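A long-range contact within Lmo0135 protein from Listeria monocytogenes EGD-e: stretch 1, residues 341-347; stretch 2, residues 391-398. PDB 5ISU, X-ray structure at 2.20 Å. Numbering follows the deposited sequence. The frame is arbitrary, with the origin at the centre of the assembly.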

ATOM      1  N   LYS A 341      25.026  -3.409  24.174  1.00100.15           N
ATOM      2  CA  LYS A 341      24.699  -4.072  22.918  1.00 93.86           C
ATOM      3  C   LYS A 341      23.305  -3.676  22.441  1.00 87.84           C
ATOM      4  O   LYS A 341      22.398  -3.492  23.252  1.00 86.55           O
ATOM      5  CB  LYS A 341      24.805  -5.589  23.135  1.00 97.57           C
ATOM      6  CG  LYS A 341      26.211  -6.023  23.565  1.00101.36           C
ATOM      7  CD  LYS A 341      26.264  -7.383  24.248  1.00105.31           C
ATOM      8  CE  LYS A 341      25.994  -8.545  23.313  1.00105.53           C
ATOM      9  NZ  LYS A 341      26.038  -9.844  24.045  1.00109.09           N
ATOM     10  N   LEU A 342      23.153  -3.530  21.124  1.00 79.79           N
ATOM     11  CA  LEU A 342      21.877  -3.141  20.522  1.00 75.73           C
ATOM     12  C   LEU A 342      21.213  -4.323  19.858  1.00 74.54           C
ATOM     13  O   LEU A 342      21.885  -5.261  19.435  1.00 78.14           O
ATOM     14  CB  LEU A 342      22.069  -2.024  19.497  1.00 71.37           C
ATOM     15  CG  LEU A 342      22.594  -0.689  20.026  1.00 71.99           C
ATOM     16  CD1 LEU A 342      22.723   0.301  18.874  1.00 68.33           C
ATOM     17  CD2 LEU A 342      21.684  -0.132  21.121  1.00 72.40           C
ATOM     18  N   THR A 343      19.888  -4.260  19.762  1.00 71.09           N
ATOM     19  CA  THR A 343      19.095  -5.325  19.175  1.00 70.12           C
ATOM     20  C   THR A 343      18.369  -4.886  17.901  1.00 67.69           C
ATOM     21  O   THR A 343      17.823  -3.775  17.829  1.00 64.31           O
ATOM     22  CB  THR A 343      18.048  -5.851  20.185  1.00 73.98           C
ATOM     23  OG1 THR A 343      17.243  -4.763  20.673  1.00 74.61           O
ATOM     24  CG2 THR A 343      18.731  -6.529  21.370  1.00 77.24           C
ATOM     25  N   VAL A 344      18.395  -5.752  16.887  1.00 64.76           N
ATOM     26  CA  VAL A 344      17.651  -5.511  15.649  1.00 61.87           C
ATOM     27  C   VAL A 344      16.578  -6.590  15.565  1.00 63.67           C
ATOM     28  O   VAL A 344      16.879  -7.781  15.544  1.00 66.94           O
ATOM     29  CB  VAL A 344      18.529  -5.474  14.386  1.00 60.52           C
ATOM     30  CG1 VAL A 344      19.417  -6.715  14.263  1.00 62.54           C
ATOM     31  CG2 VAL A 344      17.658  -5.291  13.142  1.00 58.24           C
ATOM     32  N   TYR A 345      15.320  -6.165  15.590  1.00 64.42           N
ATOM     33  CA  TYR A 345      14.186  -7.089  15.530  1.00 66.65           C
ATOM     34  C   TYR A 345      13.612  -7.071  14.127  1.00 62.72           C
ATOM     35  O   TYR A 345      13.379  -6.018  13.568  1.00 57.89           O
ATOM     36  CB  TYR A 345      13.106  -6.715  16.567  1.00 67.01           C
ATOM     37  CG  TYR A 345      13.326  -7.261  17.974  1.00 68.85           C
ATOM     38  CD1 TYR A 345      14.317  -6.742  18.813  1.00 69.69           C
ATOM     39  CD2 TYR A 345      12.499  -8.268  18.484  1.00 72.12           C
ATOM     40  CE1 TYR A 345      14.504  -7.240  20.103  1.00 72.92           C
ATOM     41  CE2 TYR A 345      12.679  -8.773  19.769  1.00 75.43           C
ATOM     42  CZ  TYR A 345      13.678  -8.260  20.575  1.00 76.26           C
ATOM     43  OH  TYR A 345      13.832  -8.760  21.856  1.00 82.78           O
ATOM     44  N   TYR A 346      13.367  -8.254  13.580  1.00 65.64           N
ATOM     45  CA  TYR A 346      12.837  -8.387  12.235  1.00 62.56           C
ATOM     46  C   TYR A 346      12.064  -9.706  12.103  1.00 66.42           C
ATOM     47  O   TYR A 346      11.996 -10.494  13.055  1.00 66.67           O
ATOM     48  CB  TYR A 346      13.993  -8.288  11.224  1.00 59.16           C
ATOM     49  CG  TYR A 346      15.066  -9.337  11.390  1.00 59.16           C
ATOM     50  CD1 TYR A 346      16.087  -9.180  12.329  1.00 59.40           C
ATOM     51  CD2 TYR A 346      15.081 -10.473  10.589  1.00 59.70           C
ATOM     52  CE1 TYR A 346      17.070 -10.144  12.488  1.00 61.74           C
ATOM     53  CE2 TYR A 346      16.056 -11.445  10.735  1.00 62.16           C
ATOM     54  CZ  TYR A 346      17.049 -11.280  11.682  1.00 63.10           C
ATOM     55  OH  TYR A 346      18.007 -12.246  11.820  1.00 63.18           O
ATOM     56  N   LEU A 347      11.459  -9.921  10.938  1.00 65.77           N
ATOM     57  CA  LEU A 347      10.686 -11.139  10.664  1.00 68.08           C
ATOM     58  C   LEU A 347      11.605 -12.360  10.480  1.00 68.16           C
ATOM     59  O   LEU A 347      12.583 -12.295   9.739  1.00 65.61           O
ATOM     60  CB  LEU A 347       9.831 -10.928   9.410  1.00 67.54           C
ATOM     61  CG  LEU A 347       8.752  -9.843   9.505  1.00 68.16           C
ATOM     62  CD1 LEU A 347       8.247  -9.422   8.130  1.00 67.49           C
ATOM     63  CD2 LEU A 347       7.596 -10.301  10.385  1.00 72.50           C
ATOM     64  N   ALA A 391      10.391  -1.073  24.712  1.00 78.37           N
ATOM     65  CA  ALA A 391      11.794  -0.664  24.554  1.00 75.78           C
ATOM     66  C   ALA A 391      12.731  -1.880  24.440  1.00 75.84           C
ATOM     67  O   ALA A 391      13.921  -1.786  24.762  1.00 76.17           O
ATOM     68  CB  ALA A 391      12.218   0.218  25.719  1.00 77.68           C
ATOM     69  N   ASP A 392      12.196  -3.015  23.990  1.00 75.01           N
ATOM     70  CA  ASP A 392      13.013  -4.221  23.803  1.00 76.74           C
ATOM     71  C   ASP A 392      13.889  -4.094  22.570  1.00 71.32           C
ATOM     72  O   ASP A 392      15.054  -4.480  22.590  1.00 73.49           O
ATOM     73  CB  ASP A 392      12.137  -5.462  23.635  1.00 79.08           C
ATOM     74  CG  ASP A 392      11.296  -5.761  24.854  1.00 83.70           C
ATOM     75  OD1 ASP A 392      11.532  -5.175  25.941  1.00 84.03           O
ATOM     76  OD2 ASP A 392      10.397  -6.611  24.719  1.00 88.22           O
ATOM     77  N   TYR A 393      13.319  -3.541  21.505  1.00 67.23           N
ATOM     78  CA  TYR A 393      14.030  -3.403  20.236  1.00 64.57           C
ATOM     79  C   TYR A 393      14.751  -2.069  20.123  1.00 62.50           C
ATOM     80  O   TYR A 393      14.210  -1.029  20.469  1.00 60.88           O
ATOM     81  CB  TYR A 393      13.068  -3.592  19.038  1.00 62.17           C
ATOM     82  CG  TYR A 393      11.971  -2.525  18.852  1.00 60.70           C
ATOM     83  CD1 TYR A 393      10.760  -2.608  19.548  1.00 62.55           C
ATOM     84  CD2 TYR A 393      12.127  -1.477  17.943  1.00 58.68           C
ATOM     85  CE1 TYR A 393       9.757  -1.665  19.376  1.00 60.62           C
ATOM     86  CE2 TYR A 393      11.122  -0.535  17.754  1.00 57.94           C
ATOM     87  CZ  TYR A 393       9.940  -0.632  18.485  1.00 59.48           C
ATOM     88  OH  TYR A 393       8.929   0.292  18.326  1.00 57.35           O
ATOM     89  N   SER A 394      15.989  -2.112  19.652  1.00 62.02           N
ATOM     90  CA  SER A 394      16.743  -0.894  19.411  1.00 60.66           C
ATOM     91  C   SER A 394      16.371  -0.466  17.997  1.00 56.90           C
ATOM     92  O   SER A 394      16.132   0.707  17.719  1.00 56.77           O
ATOM     93  CB  SER A 394      18.247  -1.151  19.500  1.00 61.43           C
ATOM     94  OG  SER A 394      18.565  -1.917  20.647  1.00 63.91           O
ATOM     95  N   ILE A 395      16.311  -1.451  17.111  1.00 56.06           N
ATOM     96  CA  ILE A 395      15.997  -1.224  15.706  1.00 53.84           C
ATOM     97  C   ILE A 395      14.999  -2.269  15.239  1.00 54.21           C
ATOM     98  O   ILE A 395      15.061  -3.434  15.665  1.00 56.02           O
ATOM     99  CB  ILE A 395      17.272  -1.347  14.837  1.00 53.13           C
ATOM    100  CG1 ILE A 395      18.329  -0.336  15.299  1.00 53.27           C
ATOM    101  CG2 ILE A 395      16.945  -1.157  13.354  1.00 51.87           C
ATOM    102  CD1 ILE A 395      19.670  -0.495  14.617  1.00 53.99           C
ATOM    103  N   ALA A 396      14.072  -1.842  14.383  1.00 52.49           N
ATOM    104  CA  ALA A 396      13.088  -2.722  13.781  1.00 52.16           C
ATOM    105  C   ALA A 396      13.024  -2.459  12.265  1.00 51.34           C
ATOM    106  O   ALA A 396      12.971  -1.312  11.820  1.00 50.64           O
ATOM    107  CB  ALA A 396      11.734  -2.514  14.415  1.00 53.95           C
ATOM    108  N   LEU A 397      13.069  -3.526  11.485  1.00 50.27           N
ATOM    109  CA  LEU A 397      12.972  -3.418  10.040  1.00 50.99           C
ATOM    110  C   LEU A 397      11.507  -3.446   9.684  1.00 51.19           C
ATOM    111  O   LEU A 397      10.761  -4.283  10.186  1.00 51.86           O
ATOM    112  CB  LEU A 397      13.704  -4.564   9.354  1.00 49.35           C
ATOM    113  CG  LEU A 397      15.174  -4.634   9.733  1.00 50.23           C
ATOM    114  CD1 LEU A 397      15.835  -5.829   9.074  1.00 51.84           C
ATOM    115  CD2 LEU A 397      15.887  -3.335   9.362  1.00 49.96           C
ATOM    116  N   ASN A 398      11.087  -2.534   8.815  1.00 50.62           N
ATOM    117  CA  ASN A 398       9.685  -2.484   8.441  1.00 50.91           C
ATOM    118  C   ASN A 398       9.523  -1.957   7.025  1.00 46.64           C
ATOM    119  O   ASN A 398      10.509  -1.667   6.320  1.00 41.83           O
ATOM    120  CB  ASN A 398       8.953  -1.579   9.437  1.00 56.39           C
ATOM    121  CG  ASN A 398       7.558  -2.077   9.777  1.00 62.45           C
ATOM    122  OD1 ASN A 398       6.894  -2.781   8.994  1.00 62.43           O
ATOM    123  ND2 ASN A 398       7.114  -1.730  10.970  1.00 66.77           N
TER

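The polar core of this contact is a short parallel pairing of strands whose axes diverge by 23°. In parallel register a residue on one strand bonds to two residues of its neighbour, and Tyr345 does so here: Tyr345 N donates to Ile395 O at 2.7 Å, nearly straight at 172°, while Tyr345 O accepts from Leu397 N at a longer 3.3 Å. Two residues earlier, Thr343 O accepts from Ile395 N at 2.9 Å. Thr343 O also takes a weak bond from Ser394 N at 3.1 Å.

Before Ile395 the second stretch is loop, and side chains take over part of the backbone's work. Ser394, its CA-to-CB bond directed toward the first strand, offers Ser394 OG to Thr343 N at 2.8 Å and 177°; a short hydroxyl side chain can thus stand in for a carbonyl. Thr343 OG1 donates to Asp392 O at 2.9 Å and accepts from Ser394 N at 3.1 Å, so one hydroxyl serves as both donor and acceptor and ties down the loop entering the strand.

Two CA-H...O contacts fill in the ladder: Val344 CA lies 3.3 Å from Ile395 O, and Ala396 CA lies 3.3 Å from Tyr345 O.

Around this frame the side chains sort by sheet face. Val344 and Ile395 share one face, where Val344 CG2 approaches Ile395 CG2 at 4.2 Å and Leu397 CG at 4.3 Å; branched aliphatic groups suit this buried, water-poor setting. On the other face Tyr345 is paired with Ala396, little of which is covered by the first strand. The Tyr345 ring reaches back along the loop instead, bringing Tyr345 CD1 to 3.4 Å from Tyr393 CB. Farther along, Leu397 CD1 packs 3.7 Å from Tyr346 CB, adding an apolar contact beside the last backbone bond between the stretches.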